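Local coordinates for uncharacterized protein Q6HG14 (Bacillus thuringiensis serovar konkukian, PDB 3F08) that is of unknown function but belongs to the polyketide cyclase/dehydrase and lipid transport family and probably binds a hydrophobic ligand, at residues T5-I10 / T98-W103; K66-T71 / I88-G93. The protein carries 5 engineered substitutions. All coordinates share one frame; numbering follows the deposited sequence.

In the fold
Both contacts belong to one antiparallel sheet: interaction 1 pairs strand 3-10, at one edge of the sheet within the chain, with strand 99-109, and interaction 2 pairs hairpin strands 69-74 and 81-92. They meet where strands 81-92 and 99-109 lie side by side, through probable hydrogen bonds from Gln89 N to Glu102 O and from Lys91 N to Leu100 O. Each is buried on one face, where helix 14-21 covers Ile10, Val101 and Val90 and Ile88 packs on Trp103 and Trp30, and more open on the other. In 5-10/98-103 the backbone supplies nearly all the polar bonding, whereas in 66-71/88-93 the pairing fades toward a turn and side chains of Arg68 and Gln89 take over.

Interaction 1 (T5-I10 / T98-W103); sequences TTSMEI and TSLVEW
Strands 5-10 and 99-103 run antiparallel, and six main-chain hydrogen bonds join them in three reciprocal pairs. Thr6 and Trp103 exchange N-H and C=O, the bond from Trp103 N to Thr6 O (3.0 Å) being almost straight at 178°. Met8, present as selenomethionine, does the same with Val101, and at the far end Ile10 N reaches Ser99 O at 2.7 Å while Ser99 N returns to Ile10 O. The two non-hydrogen-bonded pairs, Ser7 with Glu102 and Glu9 with Leu100, bring CA-H groups against carbonyls, as where Glu9 CA lies 3.2 Å from Ser99 O.

On the face of Ile10 and Val101, Ile10 CG1 crosses obliquely against Val101 CG2 at a tight 3.4 Å; helices 14-21 and 114-137 cover this pair. On this same face Ser99 OG hydrogen-bonds Gly12 O, just beyond strand 3-10. The other face is more polar. Leu100 CD1 lies 2.9 Å from Ser7 OG and also meets Glu9 OE2. Glu9, bent at chi2 (-69°), brings OE1 within 3.3 Å of Thr98 OG1, at best a weak bond; the firmer partner of Thr98 OG1 is Glu95 N, whose N-H it accepts. Glu102 OE1 forms a salt bridge with Lys91 NZ. The chemistry thus implies that the backbone ladder secures the edge strand, while the firm side-chain bonds of 98-103 go to partners outside the contact: Glu95, Gly12 and Lys91.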
ATOM      1  N   THR B   5       6.561  20.234  -8.473  1.00 18.94           N
ATOM      2  CA  THR B   5       5.376  19.524  -8.916  1.00 20.43           C
ATOM      3  C   THR B   5       5.182  19.743 -10.400  1.00 22.48           C
ATOM      4  O   THR B   5       5.551  20.786 -10.938  1.00 21.27           O
ATOM      5  CB  THR B   5       4.107  20.038  -8.221  1.00 20.14           C
ATOM      6  OG1 THR B   5       4.251  19.925  -6.803  1.00 25.95           O
ATOM      7  CG2 THR B   5       2.900  19.221  -8.659  1.00 20.26           C
ATOM      8  N   THR B   6       4.623  18.745 -11.065  1.00 21.43           N
ATOM      9  CA  THR B   6       4.337  18.878 -12.477  1.00 24.31           C
ATOM     10  C   THR B   6       3.032  18.139 -12.701  1.00 25.54           C
ATOM     11  O   THR B   6       2.725  17.168 -12.009  1.00 24.82           O
ATOM     12  CB  THR B   6       5.454  18.294 -13.373  1.00 24.93           C
ATOM     13  OG1 THR B   6       5.189  18.644 -14.738  1.00 26.76           O
ATOM     14  CG2 THR B   6       5.518  16.785 -13.249  1.00 26.10           C
ATOM     15  N   SER B   7       2.250  18.617 -13.655  1.00 26.65           N
ATOM     16  CA  SER B   7       0.967  18.010 -13.938  1.00 28.61           C
ATOM     17  C   SER B   7       0.766  17.869 -15.432  1.00 28.50           C
ATOM     18  O   SER B   7       1.407  18.559 -16.223  1.00 27.94           O
ATOM     19  CB  SER B   7      -0.143  18.871 -13.340  1.00 27.66           C
ATOM     20  OG  SER B   7      -1.402  18.443 -13.810  1.00 36.29           O
HETATM   21  N   MSE B   8      -0.120  16.960 -15.817  1.00 29.63           N
HETATM   22  CA  MSE B   8      -0.411  16.759 -17.223  1.00 31.79           C
HETATM   23  C   MSE B   8      -1.767  16.107 -17.395  1.00 27.93           C
HETATM   24  O   MSE B   8      -2.183  15.274 -16.587  1.00 25.45           O
HETATM   25  CB  MSE B   8       0.676  15.901 -17.885  1.00 39.58           C
HETATM   26  CG  MSE B   8       0.473  15.697 -19.387  1.00 52.21           C
HETATM   27 SE   MSE B   8       2.058  15.099 -20.367  1.00 71.85          SE
HETATM   28  CE  MSE B   8       2.763  16.824 -20.893  1.00 65.30           C
ATOM     29  N   GLU B   9      -2.472  16.513 -18.442  1.00 25.10           N
ATOM     30  CA  GLU B   9      -3.765  15.931 -18.740  1.00 23.95           C
ATOM     31  C   GLU B   9      -3.470  14.670 -19.525  1.00 21.19           C
ATOM     32  O   GLU B   9      -2.999  14.732 -20.660  1.00 21.36           O
ATOM     33  CB  GLU B   9      -4.610  16.874 -19.595  1.00 26.67           C
ATOM     34  CG  GLU B   9      -5.389  17.922 -18.813  1.00 33.39           C
ATOM     35  CD  GLU B   9      -6.524  17.328 -17.991  1.00 34.55           C
ATOM     36  OE1 GLU B   9      -7.318  16.539 -18.547  1.00 35.32           O
ATOM     37  OE2 GLU B   9      -6.625  17.662 -16.790  1.00 36.04           O
ATOM     38  N   ILE B  10      -3.727  13.526 -18.913  1.00 18.15           N
ATOM     39  CA  ILE B  10      -3.500  12.255 -19.575  1.00 14.72           C
ATOM     40  C   ILE B  10      -4.792  11.842 -20.261  1.00 15.40           C
ATOM     41  O   ILE B  10      -5.870  11.955 -19.674  1.00 13.28           O
ATOM     42  CB  ILE B  10      -3.080  11.192 -18.556  1.00 15.09           C
ATOM     43  CG1 ILE B  10      -1.767  11.625 -17.901  1.00 12.86           C
ATOM     44  CG2 ILE B  10      -2.926   9.822 -19.239  1.00 11.98           C
ATOM     45  CD1 ILE B  10      -0.623  11.795 -18.888  1.00 10.58           C
ATOM     46  N   THR B  98     -10.417  11.688 -19.610  1.00 19.07           N
ATOM     47  CA  THR B  98      -9.096  12.274 -19.395  1.00 18.50           C
ATOM     48  C   THR B  98      -8.835  12.346 -17.897  1.00 16.58           C
ATOM     49  O   THR B  98      -9.764  12.246 -17.101  1.00 16.38           O
ATOM     50  CB  THR B  98      -8.970  13.697 -19.982  1.00 17.44           C
ATOM     51  OG1 THR B  98      -9.879  14.573 -19.307  1.00 17.06           O
ATOM     52  CG2 THR B  98      -9.263  13.696 -21.477  1.00 17.54           C
ATOM     53  N   SER B  99      -7.572  12.508 -17.518  1.00 15.47           N
ATOM     54  CA  SER B  99      -7.200  12.593 -16.110  1.00 15.78           C
ATOM     55  C   SER B  99      -6.151  13.668 -15.915  1.00 15.84           C
ATOM     56  O   SER B  99      -5.347  13.932 -16.807  1.00 18.15           O
ATOM     57  CB  SER B  99      -6.602  11.263 -15.614  1.00 13.03           C
ATOM     58  OG  SER B  99      -7.541  10.207 -15.621  1.00 15.61           O
ATOM     59  N   LEU B 100      -6.165  14.302 -14.749  1.00 16.03           N
ATOM     60  CA  LEU B 100      -5.150  15.292 -14.436  1.00 15.62           C
ATOM     61  C   LEU B 100      -4.211  14.565 -13.490  1.00 15.40           C
ATOM     62  O   LEU B 100      -4.497  14.409 -12.305  1.00 17.94           O
ATOM     63  CB  LEU B 100      -5.738  16.506 -13.724  1.00 17.29           C
ATOM     64  CG  LEU B 100      -4.669  17.574 -13.474  1.00 18.39           C
ATOM     65  CD1 LEU B 100      -4.133  18.069 -14.811  1.00 17.23           C
ATOM     66  CD2 LEU B 100      -5.255  18.721 -12.672  1.00 20.54           C
ATOM     67  N   VAL B 101      -3.098  14.091 -14.019  1.00 15.58           N
ATOM     68  CA  VAL B 101      -2.146  13.384 -13.193  1.00 15.93           C
ATOM     69  C   VAL B 101      -1.117  14.367 -12.659  1.00 17.21           C
ATOM     70  O   VAL B 101      -0.469  15.086 -13.417  1.00 15.84           O
ATOM     71  CB  VAL B 101      -1.461  12.272 -13.984  1.00 16.03           C
ATOM     72  CG1 VAL B 101      -0.490  11.525 -13.077  1.00 12.83           C
ATOM     73  CG2 VAL B 101      -2.524  11.318 -14.555  1.00 13.45           C
ATOM     74  N   GLU B 102      -0.981  14.389 -11.340  1.00 16.86           N
ATOM     75  CA  GLU B 102      -0.066  15.297 -10.670  1.00 18.22           C
ATOM     76  C   GLU B 102       1.014  14.508  -9.938  1.00 16.77           C
ATOM     77  O   GLU B 102       0.720  13.573  -9.187  1.00 15.85           O
ATOM     78  CB  GLU B 102      -0.871  16.151  -9.688  1.00 21.63           C
ATOM     79  CG  GLU B 102      -0.169  17.359  -9.131  1.00 29.15           C
ATOM     80  CD  GLU B 102      -1.135  18.263  -8.379  1.00 35.05           C
ATOM     81  OE1 GLU B 102      -1.584  17.887  -7.275  1.00 37.13           O
ATOM     82  OE2 GLU B 102      -1.464  19.347  -8.905  1.00 39.34           O
ATOM     83  N   TRP B 103       2.265  14.878 -10.177  1.00 14.47           N
ATOM     84  CA  TRP B 103       3.406  14.222  -9.546  1.00 14.91           C
ATOM     85  C   TRP B 103       4.159  15.316  -8.800  1.00 15.21           C
ATOM     86  O   TRP B 103       4.582  16.300  -9.403  1.00 14.77           O
ATOM     87  CB  TRP B 103       4.317  13.599 -10.611  1.00 12.84           C
ATOM     88  CG  TRP B 103       5.159  12.469 -10.111  1.00 14.47           C
ATOM     89  CD1 TRP B 103       5.560  12.244  -8.826  1.00 14.53           C
ATOM     90  CD2 TRP B 103       5.721  11.409 -10.899  1.00 16.61           C
ATOM     91  NE1 TRP B 103       6.337  11.111  -8.765  1.00 15.41           N
ATOM     92  CE2 TRP B 103       6.452  10.582 -10.021  1.00 14.34           C
ATOM     93  CE3 TRP B 103       5.683  11.086 -12.264  1.00 16.29           C
ATOM     94  CZ2 TRP B 103       7.135   9.443 -10.461  1.00 17.66           C
ATOM     95  CZ3 TRP B 103       6.364   9.954 -12.703  1.00 18.46           C
ATOM     96  CH2 TRP B 103       7.083   9.147 -11.801  1.00 18.19           C
TER

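Interaction 2 (K66-T71 / I88-G93)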
ATOM      1  N   LYS B  66      -9.240   4.966  -3.300  1.00 17.16           N
ATOM      2  CA  LYS B  66     -10.320   5.826  -3.762  1.00 19.31           C
ATOM      3  C   LYS B  66      -9.911   7.270  -4.044  1.00 18.56           C
ATOM      4  O   LYS B  66     -10.532   7.928  -4.871  1.00 17.57           O
ATOM      5  CB  LYS B  66     -11.487   5.771  -2.774  1.00 22.05           C
ATOM      6  CG  LYS B  66     -12.060   4.361  -2.618  1.00 26.75           C
ATOM      7  CD  LYS B  66     -12.519   3.790  -3.960  1.00 29.59           C
ATOM      8  CE  LYS B  66     -12.964   2.324  -3.852  1.00 32.78           C
ATOM      9  NZ  LYS B  66     -11.826   1.356  -3.689  1.00 31.14           N
ATOM     10  N   GLU B  67      -8.878   7.768  -3.369  1.00 17.70           N
ATOM     11  CA  GLU B  67      -8.420   9.128  -3.627  1.00 18.14           C
ATOM     12  C   GLU B  67      -7.324   9.079  -4.695  1.00 16.06           C
ATOM     13  O   GLU B  67      -6.726  10.088  -5.054  1.00 14.09           O
ATOM     14  CB  GLU B  67      -7.915   9.782  -2.340  1.00 20.98           C
ATOM     15  CG  GLU B  67      -9.047  10.123  -1.371  1.00 27.54           C
ATOM     16  CD  GLU B  67      -8.559  10.678  -0.042  1.00 32.98           C
ATOM     17  OE1 GLU B  67      -7.858  11.713  -0.044  1.00 34.46           O
ATOM     18  OE2 GLU B  67      -8.882  10.078   1.010  1.00 35.01           O
ATOM     19  N   ARG B  68      -7.086   7.872  -5.194  1.00 14.87           N
ATOM     20  CA  ARG B  68      -6.121   7.597  -6.252  1.00 14.28           C
ATOM     21  C   ARG B  68      -4.731   8.226  -6.151  1.00 13.41           C
ATOM     22  O   ARG B  68      -4.312   8.985  -7.029  1.00 11.01           O
ATOM     23  CB  ARG B  68      -6.747   7.947  -7.608  1.00 12.99           C
ATOM     24  CG  ARG B  68      -8.115   7.287  -7.848  1.00 16.43           C
ATOM     25  CD  ARG B  68      -8.670   7.629  -9.228  1.00 16.97           C
ATOM     26  NE  ARG B  68      -8.833   9.069  -9.384  1.00 18.80           N
ATOM     27  CZ  ARG B  68      -9.955   9.735  -9.126  1.00 22.15           C
ATOM     28  NH1 ARG B  68     -11.038   9.095  -8.706  1.00 22.56           N
ATOM     29  NH2 ARG B  68      -9.986  11.051  -9.279  1.00 24.14           N
ATOM     30  N   TYR B  69      -4.006   7.908  -5.089  1.00 12.18           N
ATOM     31  CA  TYR B  69      -2.652   8.419  -4.961  1.00 12.79           C
ATOM     32  C   TYR B  69      -1.841   7.527  -4.034  1.00 13.20           C
ATOM     33  O   TYR B  69      -2.402   6.758  -3.248  1.00 12.84           O
ATOM     34  CB  TYR B  69      -2.666   9.858  -4.422  1.00 14.18           C
ATOM     35  CG  TYR B  69      -2.906   9.985  -2.931  1.00 13.91           C
ATOM     36  CD1 TYR B  69      -1.852   9.894  -2.027  1.00 14.91           C
ATOM     37  CD2 TYR B  69      -4.183  10.223  -2.428  1.00 13.80           C
ATOM     38  CE1 TYR B  69      -2.058  10.043  -0.655  1.00 16.53           C
ATOM     39  CE2 TYR B  69      -4.406  10.376  -1.059  1.00 15.88           C
ATOM     40  CZ  TYR B  69      -3.339  10.286  -0.178  1.00 17.33           C
ATOM     41  OH  TYR B  69      -3.546  10.456   1.173  1.00 17.36           O
ATOM     42  N   TYR B  70      -0.521   7.593  -4.174  1.00 11.63           N
ATOM     43  CA  TYR B  70       0.372   6.878  -3.282  1.00 12.18           C
ATOM     44  C   TYR B  70       1.583   7.766  -3.097  1.00 12.62           C
ATOM     45  O   TYR B  70       1.914   8.575  -3.966  1.00  8.64           O
ATOM     46  CB  TYR B  70       0.736   5.460  -3.778  1.00 13.47           C
ATOM     47  CG  TYR B  70       1.600   5.309  -5.010  1.00 15.25           C
ATOM     48  CD1 TYR B  70       2.966   5.603  -4.987  1.00 13.83           C
ATOM     49  CD2 TYR B  70       1.064   4.771  -6.176  1.00 14.67           C
ATOM     50  CE1 TYR B  70       3.778   5.351  -6.111  1.00 16.50           C
ATOM     51  CE2 TYR B  70       1.851   4.518  -7.286  1.00 14.68           C
ATOM     52  CZ  TYR B  70       3.203   4.806  -7.254  1.00 14.99           C
ATOM     53  OH  TYR B  70       3.960   4.531  -8.367  1.00 17.59           O
ATOM     54  N   THR B  71       2.197   7.651  -1.928  1.00 12.71           N
ATOM     55  CA  THR B  71       3.345   8.459  -1.575  1.00 13.05           C
ATOM     56  C   THR B  71       4.480   7.521  -1.234  1.00 13.31           C
ATOM     57  O   THR B  71       4.281   6.526  -0.542  1.00 14.35           O
ATOM     58  CB  THR B  71       3.023   9.340  -0.348  1.00 14.21           C
ATOM     59  OG1 THR B  71       1.895  10.172  -0.651  1.00 12.66           O
ATOM     60  CG2 THR B  71       4.225  10.212   0.040  1.00 12.92           C
ATOM     61  N   ILE B  88       2.213  10.731  -6.272  1.00 15.36           N
ATOM     62  CA  ILE B  88       1.665  10.777  -7.611  1.00 14.15           C
ATOM     63  C   ILE B  88       0.173  10.583  -7.404  1.00 14.34           C
ATOM     64  O   ILE B  88      -0.250   9.688  -6.666  1.00 13.99           O
ATOM     65  CB  ILE B  88       2.262   9.671  -8.513  1.00 15.88           C
ATOM     66  CG1 ILE B  88       1.628   9.730  -9.902  1.00 16.87           C
ATOM     67  CG2 ILE B  88       2.077   8.318  -7.874  1.00 17.73           C
ATOM     68  CD1 ILE B  88       2.425   8.959 -10.960  1.00 18.83           C
ATOM     69  N   GLN B  89      -0.631  11.436  -8.024  1.00 13.16           N
ATOM     70  CA  GLN B  89      -2.071  11.346  -7.856  1.00 14.24           C
ATOM     71  C   GLN B  89      -2.822  11.522  -9.161  1.00 13.74           C
ATOM     72  O   GLN B  89      -2.416  12.293 -10.026  1.00 13.93           O
ATOM     73  CB  GLN B  89      -2.549  12.399  -6.849  1.00 13.22           C
ATOM     74  CG  GLN B  89      -4.059  12.395  -6.630  1.00 16.16           C
ATOM     75  CD  GLN B  89      -4.481  13.294  -5.479  1.00 18.64           C
ATOM     76  OE1 GLN B  89      -3.937  14.387  -5.295  1.00 20.28           O
ATOM     77  NE2 GLN B  89      -5.457  12.840  -4.704  1.00 18.95           N
ATOM     78  N   VAL B  90      -3.922  10.794  -9.290  1.00 13.62           N
ATOM     79  CA  VAL B  90      -4.753  10.861 -10.482  1.00 15.35           C
ATOM     80  C   VAL B  90      -6.019  11.629 -10.126  1.00 15.65           C
ATOM     81  O   VAL B  90      -6.916  11.089  -9.491  1.00 16.91           O
ATOM     82  CB  VAL B  90      -5.131   9.448 -10.968  1.00 13.23           C
ATOM     83  CG1 VAL B  90      -6.056   9.543 -12.165  1.00 14.98           C
ATOM     84  CG2 VAL B  90      -3.871   8.666 -11.327  1.00 10.92           C
ATOM     85  N   LYS B  91      -6.073  12.894 -10.521  1.00 18.14           N
ATOM     86  CA  LYS B  91      -7.228  13.733 -10.247  1.00 18.80           C
ATOM     87  C   LYS B  91      -8.200  13.723 -11.420  1.00 19.37           C
ATOM     88  O   LYS B  91      -7.866  13.292 -12.521  1.00 15.99           O
ATOM     89  CB  LYS B  91      -6.783  15.170  -9.967  1.00 20.32           C
ATOM     90  CG  LYS B  91      -5.858  15.289  -8.771  1.00 26.40           C
ATOM     91  CD  LYS B  91      -5.511  16.739  -8.456  1.00 29.68           C
ATOM     92  CE  LYS B  91      -4.800  16.841  -7.112  1.00 32.01           C
ATOM     93  NZ  LYS B  91      -4.481  18.247  -6.730  1.00 34.71           N
ATOM     94  N   GLU B  92      -9.411  14.201 -11.172  1.00 21.29           N
ATOM     95  CA  GLU B  92     -10.431  14.252 -12.205  1.00 24.24           C
ATOM     96  C   GLU B  92      -9.957  15.069 -13.405  1.00 23.36           C
ATOM     97  O   GLU B  92      -9.390  16.148 -13.240  1.00 22.52           O
ATOM     98  CB  GLU B  92     -11.706  14.885 -11.645  1.00 28.58           C
ATOM     99  CG  GLU B  92     -12.479  14.028 -10.651  1.00 37.51           C
ATOM    100  CD  GLU B  92     -11.711  13.725  -9.372  1.00 42.94           C
ATOM    101  OE1 GLU B  92     -10.827  14.529  -8.979  1.00 43.82           O
ATOM    102  OE2 GLU B  92     -12.014  12.683  -8.743  1.00 45.32           O
ATOM    103  N   GLY B  93     -10.187  14.550 -14.608  1.00 24.40           N
ATOM    104  CA  GLY B  93      -9.796  15.265 -15.808  1.00 25.69           C
ATOM    105  C   GLY B  93     -10.913  16.230 -16.169  1.00 28.64           C
ATOM    106  O   GLY B  93     -11.895  16.337 -15.435  1.00 28.02           O
TER
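The backbones of 69-71 and 88-92 run antiparallel at 168°, with Tyr70 and Ile88 as a hydrogen-bonded pair, Tyr69 and Gln89 as a non-hydrogen-bonded one, and Val90 N giving a further bond to Arg68 O at 2.9 Å. Arg68, whose backbone takes a left-handed conformation (phi 46°), sends its side chain along Val90. A bend at chi3 (-59°) turns the guanidinium so that NE meets Val90 O at 2.8 Å from above the carbonyl plane, with a weaker bond from NH2 to the same oxygen. NH2 also makes a salt bridge to Glu92 OE2 at 2.7 Å; OE2 lies in the guanidinium plane, while NH2 approaches it from above the carboxylate plane. The two acceptors flank NH2, Val90 O on the NE side and Glu92 OE2 on the NH1 side, which fixes the rotation of the guanidinium.

Gln89, fully extended, lies alongside Tyr69, CB to CB at 3.5 Å, and aims NE2 almost straight at Glu67 O (3.1 Å), a bond in its amide plane that ties down the turn. On the buried face, Ile88 CG2 sits over the centre of the Tyr70 ring, 3.7 Å from its centroid, a CH-pi contact; the hydroxyl of that ring bonds Arg46 NH1 and its ring meets Phe24 edge to face. Arg68 and Tyr69 together oppose Asn64, a G1 beta bulge opening a strand of the curved antiparallel sheet seen in the Bet v 1-like helix-grip fold.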